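Local coordinates for SPbeta prophage-derived aminoglycoside N(3')-acetyltransferase-like protein YokD (Bacillus subtilis, PDB 2NYG), which binds coenzyme A as a homodimeric member of the antibiotic N-acetyltransferase family and may contribute to antibiotic resistance, at residues Met98-Arg110 with Arg120-Ser134. Sequence-based numbering, arbitrary orientation.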
ATOM      1  N   MET A  98      -7.342 -13.347 -15.019  1.00 56.15           N
ATOM      2  CA  MET A  98      -6.435 -12.762 -14.036  1.00 53.33           C
ATOM      3  C   MET A  98      -5.761 -11.497 -14.569  1.00 51.00           C
ATOM      4  O   MET A  98      -5.054 -11.535 -15.579  1.00 49.63           O
ATOM      5  CB  MET A  98      -5.380 -13.783 -13.625  1.00 53.96           C
ATOM      6  CG  MET A  98      -4.493 -13.329 -12.501  1.00 54.80           C
ATOM      7  SD  MET A  98      -3.355 -14.626 -12.033  1.00 57.41           S
ATOM      8  CE  MET A  98      -4.429 -15.733 -11.175  1.00 56.44           C
ATOM      9  N   PRO A  99      -5.982 -10.350 -13.901  1.00 48.94           N
ATOM     10  CA  PRO A  99      -5.351  -9.114 -14.373  1.00 46.79           C
ATOM     11  C   PRO A  99      -3.858  -9.324 -14.529  1.00 45.37           C
ATOM     12  O   PRO A  99      -3.210  -9.875 -13.642  1.00 45.95           O
ATOM     13  CB  PRO A  99      -5.665  -8.117 -13.264  1.00 46.33           C
ATOM     14  CG  PRO A  99      -7.014  -8.566 -12.800  1.00 46.60           C
ATOM     15  CD  PRO A  99      -6.857 -10.082 -12.745  1.00 48.57           C
ATOM     16  N   ALA A 100      -3.326  -8.903 -15.667  1.00 43.53           N
ATOM     17  CA  ALA A 100      -1.910  -9.030 -15.918  1.00 41.38           C
ATOM     18  C   ALA A 100      -1.104  -8.202 -14.914  1.00 41.25           C
ATOM     19  O   ALA A 100      -1.604  -7.242 -14.322  1.00 41.30           O
ATOM     20  CB  ALA A 100      -1.604  -8.585 -17.319  1.00 39.97           C
ATOM     21  N   TYR A 101       0.152  -8.586 -14.733  1.00 39.56           N
ATOM     22  CA  TYR A 101       1.053  -7.902 -13.823  1.00 39.09           C
ATOM     23  C   TYR A 101       1.498  -6.558 -14.378  1.00 39.60           C
ATOM     24  O   TYR A 101       1.864  -6.452 -15.537  1.00 41.58           O
ATOM     25  CB  TYR A 101       2.296  -8.755 -13.580  1.00 35.88           C
ATOM     26  CG  TYR A 101       3.407  -8.011 -12.876  1.00 30.99           C
ATOM     27  CD1 TYR A 101       3.319  -7.734 -11.516  1.00 26.88           C
ATOM     28  CD2 TYR A 101       4.522  -7.544 -13.584  1.00 26.71           C
ATOM     29  CE1 TYR A 101       4.303  -7.012 -10.862  1.00 28.16           C
ATOM     30  CE2 TYR A 101       5.521  -6.814 -12.949  1.00 26.93           C
ATOM     31  CZ  TYR A 101       5.405  -6.547 -11.576  1.00 29.35           C
ATOM     32  OH  TYR A 101       6.353  -5.803 -10.912  1.00 28.02           O
ATOM     33  N   ASN A 102       1.488  -5.535 -13.539  1.00 41.21           N
ATOM     34  CA  ASN A 102       1.923  -4.217 -13.966  1.00 42.74           C
ATOM     35  C   ASN A 102       2.790  -3.629 -12.854  1.00 42.64           C
ATOM     36  O   ASN A 102       2.336  -3.497 -11.725  1.00 44.52           O
ATOM     37  CB  ASN A 102       0.697  -3.336 -14.233  1.00 44.00           C
ATOM     38  CG  ASN A 102       1.050  -2.032 -14.903  1.00 45.25           C
ATOM     39  OD1 ASN A 102       1.724  -1.184 -14.323  1.00 48.16           O
ATOM     40  ND2 ASN A 102       0.604  -1.864 -16.137  1.00 46.79           N
ATOM     41  N   SER A 103       4.037  -3.296 -13.163  1.00 43.21           N
ATOM     42  CA  SER A 103       4.946  -2.730 -12.168  1.00 44.08           C
ATOM     43  C   SER A 103       4.357  -1.531 -11.431  1.00 42.88           C
ATOM     44  O   SER A 103       4.757  -1.222 -10.313  1.00 43.43           O
ATOM     45  CB  SER A 103       6.240  -2.259 -12.828  1.00 45.64           C
ATOM     46  OG  SER A 103       6.761  -3.237 -13.694  1.00 50.54           O
ATOM     47  N   ASN A 104       3.405  -0.849 -12.049  1.00 41.58           N
ATOM     48  CA  ASN A 104       2.851   0.335 -11.418  1.00 41.42           C
ATOM     49  C   ASN A 104       1.710   0.141 -10.435  1.00 41.13           C
ATOM     50  O   ASN A 104       1.375   1.062  -9.685  1.00 40.34           O
ATOM     51  CB  ASN A 104       2.487   1.342 -12.507  1.00 41.03           C
ATOM     52  CG  ASN A 104       3.690   1.716 -13.357  1.00 43.15           C
ATOM     53  OD1 ASN A 104       3.768   1.375 -14.533  1.00 42.17           O
ATOM     54  ND2 ASN A 104       4.651   2.403 -12.748  1.00 41.81           N
ATOM     55  N   TYR A 105       1.121  -1.051 -10.407  1.00 40.21           N
ATOM     56  CA  TYR A 105       0.031  -1.267  -9.475  1.00 40.02           C
ATOM     57  C   TYR A 105      -0.188  -2.629  -8.852  1.00 39.64           C
ATOM     58  O   TYR A 105      -0.907  -2.722  -7.871  1.00 40.86           O
ATOM     59  CB  TYR A 105      -1.286  -0.778 -10.089  1.00 41.47           C
ATOM     60  CG  TYR A 105      -1.639  -1.341 -11.452  1.00 43.13           C
ATOM     61  CD1 TYR A 105      -2.153  -2.632 -11.596  1.00 42.43           C
ATOM     62  CD2 TYR A 105      -1.513  -0.555 -12.594  1.00 43.12           C
ATOM     63  CE1 TYR A 105      -2.542  -3.116 -12.856  1.00 44.11           C
ATOM     64  CE2 TYR A 105      -1.891  -1.028 -13.847  1.00 45.12           C
ATOM     65  CZ  TYR A 105      -2.408  -2.304 -13.978  1.00 46.43           C
ATOM     66  OH  TYR A 105      -2.790  -2.744 -15.230  1.00 46.65           O
ATOM     67  N   THR A 106       0.417  -3.687  -9.375  1.00 38.23           N
ATOM     68  CA  THR A 106       0.188  -5.005  -8.779  1.00 37.74           C
ATOM     69  C   THR A 106       0.640  -5.094  -7.317  1.00 38.11           C
ATOM     70  O   THR A 106       1.831  -5.175  -7.018  1.00 38.29           O
ATOM     71  CB  THR A 106       0.877  -6.112  -9.588  1.00 37.66           C
ATOM     72  OG1 THR A 106       0.413  -6.068 -10.946  1.00 37.67           O
ATOM     73  CG2 THR A 106       0.561  -7.473  -8.986  1.00 34.90           C
ATOM     74  N   PRO A 107      -0.320  -5.107  -6.385  1.00 37.84           N
ATOM     75  CA  PRO A 107      -0.005  -5.184  -4.954  1.00 38.43           C
ATOM     76  C   PRO A 107       0.943  -6.323  -4.547  1.00 40.90           C
ATOM     77  O   PRO A 107       0.820  -7.454  -5.015  1.00 41.41           O
ATOM     78  CB  PRO A 107      -1.386  -5.301  -4.309  1.00 36.83           C
ATOM     79  CG  PRO A 107      -2.196  -5.986  -5.362  1.00 34.75           C
ATOM     80  CD  PRO A 107      -1.759  -5.311  -6.625  1.00 35.46           C
ATOM     81  N   THR A 108       1.893  -6.012  -3.672  1.00 42.74           N
ATOM     82  CA  THR A 108       2.844  -7.014  -3.193  1.00 43.55           C
ATOM     83  C   THR A 108       2.121  -8.017  -2.314  1.00 45.99           C
ATOM     84  O   THR A 108       1.080  -7.717  -1.731  1.00 46.15           O
ATOM     85  CB  THR A 108       3.964  -6.412  -2.317  1.00 41.92           C
ATOM     86  OG1 THR A 108       3.384  -5.798  -1.165  1.00 42.42           O
ATOM     87  CG2 THR A 108       4.760  -5.388  -3.073  1.00 41.47           C
ATOM     88  N   THR A 109       2.698  -9.209  -2.213  1.00 49.41           N
ATOM     89  CA  THR A 109       2.153 -10.281  -1.392  1.00 50.58           C
ATOM     90  C   THR A 109       2.217  -9.834   0.063  1.00 51.04           C
ATOM     91  O   THR A 109       3.225  -9.305   0.515  1.00 51.37           O
ATOM     92  CB  THR A 109       2.967 -11.574  -1.597  1.00 51.26           C
ATOM     93  OG1 THR A 109       2.981 -11.895  -2.993  1.00 52.22           O
ATOM     94  CG2 THR A 109       2.360 -12.735  -0.823  1.00 49.48           C
ATOM     95  N   ARG A 110       1.129 -10.058   0.789  1.00 53.51           N
ATOM     96  CA  ARG A 110       1.015  -9.657   2.188  1.00 54.18           C
ATOM     97  C   ARG A 110       2.244  -9.934   3.064  1.00 52.03           C
ATOM     98  O   ARG A 110       2.600  -9.127   3.927  1.00 51.73           O
ATOM     99  CB  ARG A 110      -0.216 -10.321   2.809  1.00 58.22           C
ATOM    100  CG  ARG A 110      -1.400 -10.485   1.860  1.00 64.93           C
ATOM    101  CD  ARG A 110      -1.634  -9.259   0.984  1.00 70.32           C
ATOM    102  NE  ARG A 110      -1.911  -8.036   1.738  1.00 74.64           N
ATOM    103  CZ  ARG A 110      -3.091  -7.716   2.262  1.00 76.10           C
ATOM    104  NH1 ARG A 110      -4.128  -8.534   2.126  1.00 76.95           N
ATOM    105  NH2 ARG A 110      -3.236  -6.561   2.901  1.00 76.06           N
ATOM    106  N   ARG A 120       7.006   0.851  -2.417  1.00 35.00           N
ATOM    107  CA  ARG A 120       6.913   0.643  -3.857  1.00 35.70           C
ATOM    108  C   ARG A 120       6.291   1.808  -4.603  1.00 35.08           C
ATOM    109  O   ARG A 120       6.563   2.002  -5.775  1.00 35.92           O
ATOM    110  CB  ARG A 120       6.141  -0.640  -4.183  1.00 37.53           C
ATOM    111  CG  ARG A 120       4.682  -0.646  -3.724  1.00 38.85           C
ATOM    112  CD  ARG A 120       3.932  -1.841  -4.298  1.00 39.57           C
ATOM    113  NE  ARG A 120       3.017  -1.461  -5.373  1.00 43.03           N
ATOM    114  CZ  ARG A 120       1.695  -1.384  -5.235  1.00 43.25           C
ATOM    115  NH1 ARG A 120       1.132  -1.663  -4.069  1.00 42.07           N
ATOM    116  NH2 ARG A 120       0.933  -1.030  -6.259  1.00 43.56           N
ATOM    117  N   SER A 121       5.449   2.580  -3.944  1.00 34.05           N
ATOM    118  CA  SER A 121       4.847   3.707  -4.628  1.00 35.32           C
ATOM    119  C   SER A 121       5.265   4.998  -3.941  1.00 35.45           C
ATOM    120  O   SER A 121       4.489   5.950  -3.830  1.00 37.01           O
ATOM    121  CB  SER A 121       3.330   3.574  -4.646  1.00 34.56           C
ATOM    122  OG  SER A 121       2.806   3.720  -3.343  1.00 40.33           O
ATOM    123  N   TYR A 122       6.509   5.007  -3.468  1.00 34.97           N
ATOM    124  CA  TYR A 122       7.094   6.166  -2.800  1.00 34.42           C
ATOM    125  C   TYR A 122       7.824   6.970  -3.883  1.00 35.43           C
ATOM    126  O   TYR A 122       8.389   6.400  -4.818  1.00 34.16           O
ATOM    127  CB  TYR A 122       8.087   5.715  -1.729  1.00 32.33           C
ATOM    128  CG  TYR A 122       8.485   6.795  -0.753  1.00 32.77           C
ATOM    129  CD1 TYR A 122       7.620   7.193   0.266  1.00 33.00           C
ATOM    130  CD2 TYR A 122       9.741   7.401  -0.823  1.00 33.52           C
ATOM    131  CE1 TYR A 122       8.001   8.164   1.205  1.00 33.70           C
ATOM    132  CE2 TYR A 122      10.129   8.375   0.108  1.00 32.71           C
ATOM    133  CZ  TYR A 122       9.253   8.748   1.120  1.00 32.13           C
ATOM    134  OH  TYR A 122       9.626   9.681   2.054  1.00 31.71           O
ATOM    135  N   PRO A 123       7.831   8.306  -3.761  1.00 35.87           N
ATOM    136  CA  PRO A 123       8.499   9.141  -4.763  1.00 35.84           C
ATOM    137  C   PRO A 123       9.926   8.711  -5.063  1.00 36.00           C
ATOM    138  O   PRO A 123      10.777   8.651  -4.164  1.00 34.98           O
ATOM    139  CB  PRO A 123       8.442  10.536  -4.146  1.00 34.13           C
ATOM    140  CG  PRO A 123       7.249  10.476  -3.250  1.00 35.71           C
ATOM    141  CD  PRO A 123       7.383   9.125  -2.621  1.00 35.18           C
ATOM    142  N   GLU A 124      10.170   8.396  -6.332  1.00 36.99           N
ATOM    143  CA  GLU A 124      11.493   8.015  -6.820  1.00 38.97           C
ATOM    144  C   GLU A 124      11.918   6.554  -6.706  1.00 38.66           C
ATOM    145  O   GLU A 124      13.058   6.208  -7.000  1.00 40.20           O
ATOM    146  CB  GLU A 124      12.530   8.926  -6.176  1.00 42.36           C
ATOM    147  CG  GLU A 124      12.108  10.386  -6.247  1.00 47.40           C
ATOM    148  CD  GLU A 124      13.128  11.258  -6.917  1.00 50.33           C
ATOM    149  OE1 GLU A 124      14.117  11.620  -6.247  1.00 52.26           O
ATOM    150  OE2 GLU A 124      12.941  11.572  -8.114  1.00 52.23           O
ATOM    151  N   VAL A 125      10.996   5.698  -6.296  1.00 38.01           N
ATOM    152  CA  VAL A 125      11.269   4.278  -6.174  1.00 38.36           C
ATOM    153  C   VAL A 125      10.930   3.563  -7.483  1.00 39.15           C
ATOM    154  O   VAL A 125       9.855   3.756  -8.047  1.00 38.78           O
ATOM    155  CB  VAL A 125      10.434   3.659  -5.046  1.00 36.97           C
ATOM    156  CG1 VAL A 125      10.635   2.152  -5.011  1.00 37.53           C
ATOM    157  CG2 VAL A 125      10.815   4.284  -3.729  1.00 33.48           C
ATOM    158  N   LYS A 126      11.848   2.732  -7.960  1.00 40.28           N
ATOM    159  CA  LYS A 126      11.621   1.989  -9.191  1.00 41.59           C
ATOM    160  C   LYS A 126      11.334   0.524  -8.873  1.00 41.58           C
ATOM    161  O   LYS A 126      11.686   0.040  -7.795  1.00 41.44           O
ATOM    162  CB  LYS A 126      12.844   2.085 -10.087  1.00 45.10           C
ATOM    163  CG  LYS A 126      13.109   3.476 -10.647  1.00 51.23           C
ATOM    164  CD  LYS A 126      12.371   3.711 -11.960  1.00 54.05           C
ATOM    165  CE  LYS A 126      12.997   4.864 -12.718  1.00 55.34           C
ATOM    166  NZ  LYS A 126      13.036   6.081 -11.859  1.00 60.13           N
ATOM    167  N   ARG A 127      10.707  -0.172  -9.821  1.00 41.04           N
ATOM    168  CA  ARG A 127      10.346  -1.577  -9.661  1.00 39.26           C
ATOM    169  C   ARG A 127      10.708  -2.367 -10.909  1.00 40.29           C
ATOM    170  O   ARG A 127      10.478  -1.905 -12.025  1.00 40.28           O
ATOM    171  CB  ARG A 127       8.845  -1.693  -9.412  1.00 39.25           C
ATOM    172  CG  ARG A 127       8.359  -3.060  -8.995  1.00 39.09           C
ATOM    173  CD  ARG A 127       6.890  -3.014  -8.673  1.00 38.03           C
ATOM    174  NE  ARG A 127       6.395  -4.281  -8.154  1.00 39.23           N
ATOM    175  CZ  ARG A 127       5.123  -4.517  -7.856  1.00 41.17           C
ATOM    176  NH1 ARG A 127       4.216  -3.571  -8.023  1.00 40.71           N
ATOM    177  NH2 ARG A 127       4.754  -5.703  -7.400  1.00 41.04           N
ATOM    178  N   SER A 128      11.267  -3.562 -10.715  1.00 39.83           N
ATOM    179  CA  SER A 128      11.656  -4.434 -11.830  1.00 39.42           C
ATOM    180  C   SER A 128      10.433  -5.088 -12.496  1.00 39.25           C
ATOM    181  O   SER A 128       9.353  -5.179 -11.911  1.00 37.72           O
ATOM    182  CB  SER A 128      12.636  -5.500 -11.343  1.00 38.46           C
ATOM    183  OG  SER A 128      12.138  -6.168 -10.197  1.00 38.34           O
ATOM    184  N   ASN A 129      10.610  -5.566 -13.719  1.00 40.01           N
ATOM    185  CA  ASN A 129       9.490  -6.136 -14.446  1.00 40.03           C
ATOM    186  C   ASN A 129       9.094  -7.617 -14.309  1.00 40.20           C
ATOM    187  O   ASN A 129       8.474  -8.174 -15.211  1.00 42.63           O
ATOM    188  CB  ASN A 129       9.647  -5.785 -15.923  1.00 38.28           C
ATOM    189  CG  ASN A 129       8.337  -5.823 -16.658  1.00 38.10           C
ATOM    190  OD1 ASN A 129       7.353  -5.252 -16.203  1.00 38.23           O
ATOM    191  ND2 ASN A 129       8.309  -6.498 -17.800  1.00 38.16           N
ATOM    192  N   HIS A 130       9.411  -8.263 -13.197  1.00 39.38           N
ATOM    193  CA  HIS A 130       9.025  -9.663 -13.048  1.00 38.96           C
ATOM    194  C   HIS A 130       7.652  -9.728 -12.382  1.00 38.05           C
ATOM    195  O   HIS A 130       7.359  -8.956 -11.468  1.00 38.27           O
ATOM    196  CB  HIS A 130      10.071 -10.413 -12.230  1.00 40.03           C
ATOM    197  CG  HIS A 130      10.031 -11.895 -12.429  1.00 41.62           C
ATOM    198  ND1 HIS A 130       9.121 -12.708 -11.785  1.00 41.03           N
ATOM    199  CD2 HIS A 130      10.739 -12.701 -13.255  1.00 40.29           C
ATOM    200  CE1 HIS A 130       9.272 -13.949 -12.210  1.00 41.34           C
ATOM    201  NE2 HIS A 130      10.245 -13.972 -13.103  1.00 40.64           N
ATOM    202  N   PRO A 131       6.787 -10.643 -12.834  1.00 37.15           N
ATOM    203  CA  PRO A 131       5.430 -10.819 -12.303  1.00 36.31           C
ATOM    204  C   PRO A 131       5.303 -11.472 -10.926  1.00 37.26           C
ATOM    205  O   PRO A 131       4.267 -11.333 -10.250  1.00 37.50           O
ATOM    206  CB  PRO A 131       4.750 -11.625 -13.403  1.00 37.24           C
ATOM    207  CG  PRO A 131       5.860 -12.482 -13.898  1.00 37.71           C
ATOM    208  CD  PRO A 131       6.989 -11.483 -14.025  1.00 38.31           C
ATOM    209  N   ASN A 132       6.353 -12.174 -10.502  1.00 36.91           N
ATOM    210  CA  ASN A 132       6.319 -12.817  -9.202  1.00 37.12           C
ATOM    211  C   ASN A 132       7.409 -12.361  -8.257  1.00 37.52           C
ATOM    212  O   ASN A 132       7.152 -12.109  -7.091  1.00 37.59           O
ATOM    213  CB  ASN A 132       6.418 -14.335  -9.342  1.00 38.78           C
ATOM    214  CG  ASN A 132       5.218 -14.949 -10.018  1.00 40.16           C
ATOM    215  OD1 ASN A 132       4.129 -14.373 -10.063  1.00 42.46           O
ATOM    216  ND2 ASN A 132       5.409 -16.155 -10.531  1.00 43.89           N
ATOM    217  N   TYR A 133       8.632 -12.256  -8.760  1.00 38.41           N
ATOM    218  CA  TYR A 133       9.761 -11.890  -7.921  1.00 39.03           C
ATOM    219  C   TYR A 133      10.387 -10.540  -8.243  1.00 39.36           C
ATOM    220  O   TYR A 133      11.595 -10.431  -8.476  1.00 39.75           O
ATOM    221  CB  TYR A 133      10.808 -12.986  -8.034  1.00 39.42           C
ATOM    222  CG  TYR A 133      10.234 -14.375  -7.830  1.00 41.81           C
ATOM    223  CD1 TYR A 133       9.623 -14.732  -6.615  1.00 41.62           C
ATOM    224  CD2 TYR A 133      10.327 -15.346  -8.834  1.00 40.87           C
ATOM    225  CE1 TYR A 133       9.126 -16.026  -6.412  1.00 40.93           C
ATOM    226  CE2 TYR A 133       9.835 -16.637  -8.634  1.00 42.27           C
ATOM    227  CZ  TYR A 133       9.236 -16.967  -7.421  1.00 41.60           C
ATOM    228  OH  TYR A 133       8.739 -18.229  -7.225  1.00 43.66           O
ATOM    229  N   SER A 134       9.563  -9.504  -8.259  1.00 38.78           N
ATOM    230  CA  SER A 134      10.056  -8.169  -8.547  1.00 35.77           C
ATOM    231  C   SER A 134      10.719  -7.588  -7.316  1.00 34.62           C
ATOM    232  O   SER A 134      10.521  -8.062  -6.200  1.00 34.59           O
ATOM    233  CB  SER A 134       8.909  -7.249  -8.981  1.00 35.23           C
ATOM    234  OG  SER A 134       7.774  -7.419  -8.146  1.00 36.55           O
TER
HETATM  235  O   HOH W   1       4.715  -0.244  -7.515  1.00 36.97           O
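R127, on strand 126-127, outermost in this chain's mixed sheet, reaches into the loop 98-110 and grips T106 O end-on: NH1 and NH2 each donate to this one carbonyl oxygen at 3.0 Å, and the oxygen lies in the guanidinium plane. NH2 arrives in the carbonyl plane, NH1 tilted 34° from it. A weak bond from NH1 to S103 O (3.3 Å) adds a second carbonyl. The reach comes from a fully extended side chain, with CG anti to the backbone N (chi1 -170°) and every later torsion near 180°.

Y101 approaches R127 from the opposite direction. Ring and guanidinium planes are perpendicular; the phenol oxygen sits over one guanidinium face, while NH2 lies at the ring edge. Y101 OH donates to S128 O (3.2 Å), nearly along the C=O axis. Behind the hydroxyl, the ring packs on P131: P131 CA makes a CH-pi contact with one face of the Y101 ring, 3.7 Å from its centroid, and CB of Y101 meets CB of P131. A polar neighbour, H130 O, lies over the same face, nearer the hydroxyl end.

Water joins the segments farther along, donating to S103 O and accepting from R120 NE (both 3.0 Å). R120 bends at chi3, its CD against T108 CG2; its NH1 forms a salt bridge with E117 of helix 114-119, whose carboxylate also bonds T108 OG1.

Within the loop, N102 OD1 accepts from N104 N in an Asx turn, and N102 O takes both Y105 N and T106 N. With the loop folded this way, the carbonyls of S103 and T106 both face the guanidinium edge. The arginine's positive charge is thus probably stabilised here by backbone carbonyl dipoles, which tie a loop without regular structure to the outermost strand of the mixed sheet within this chain.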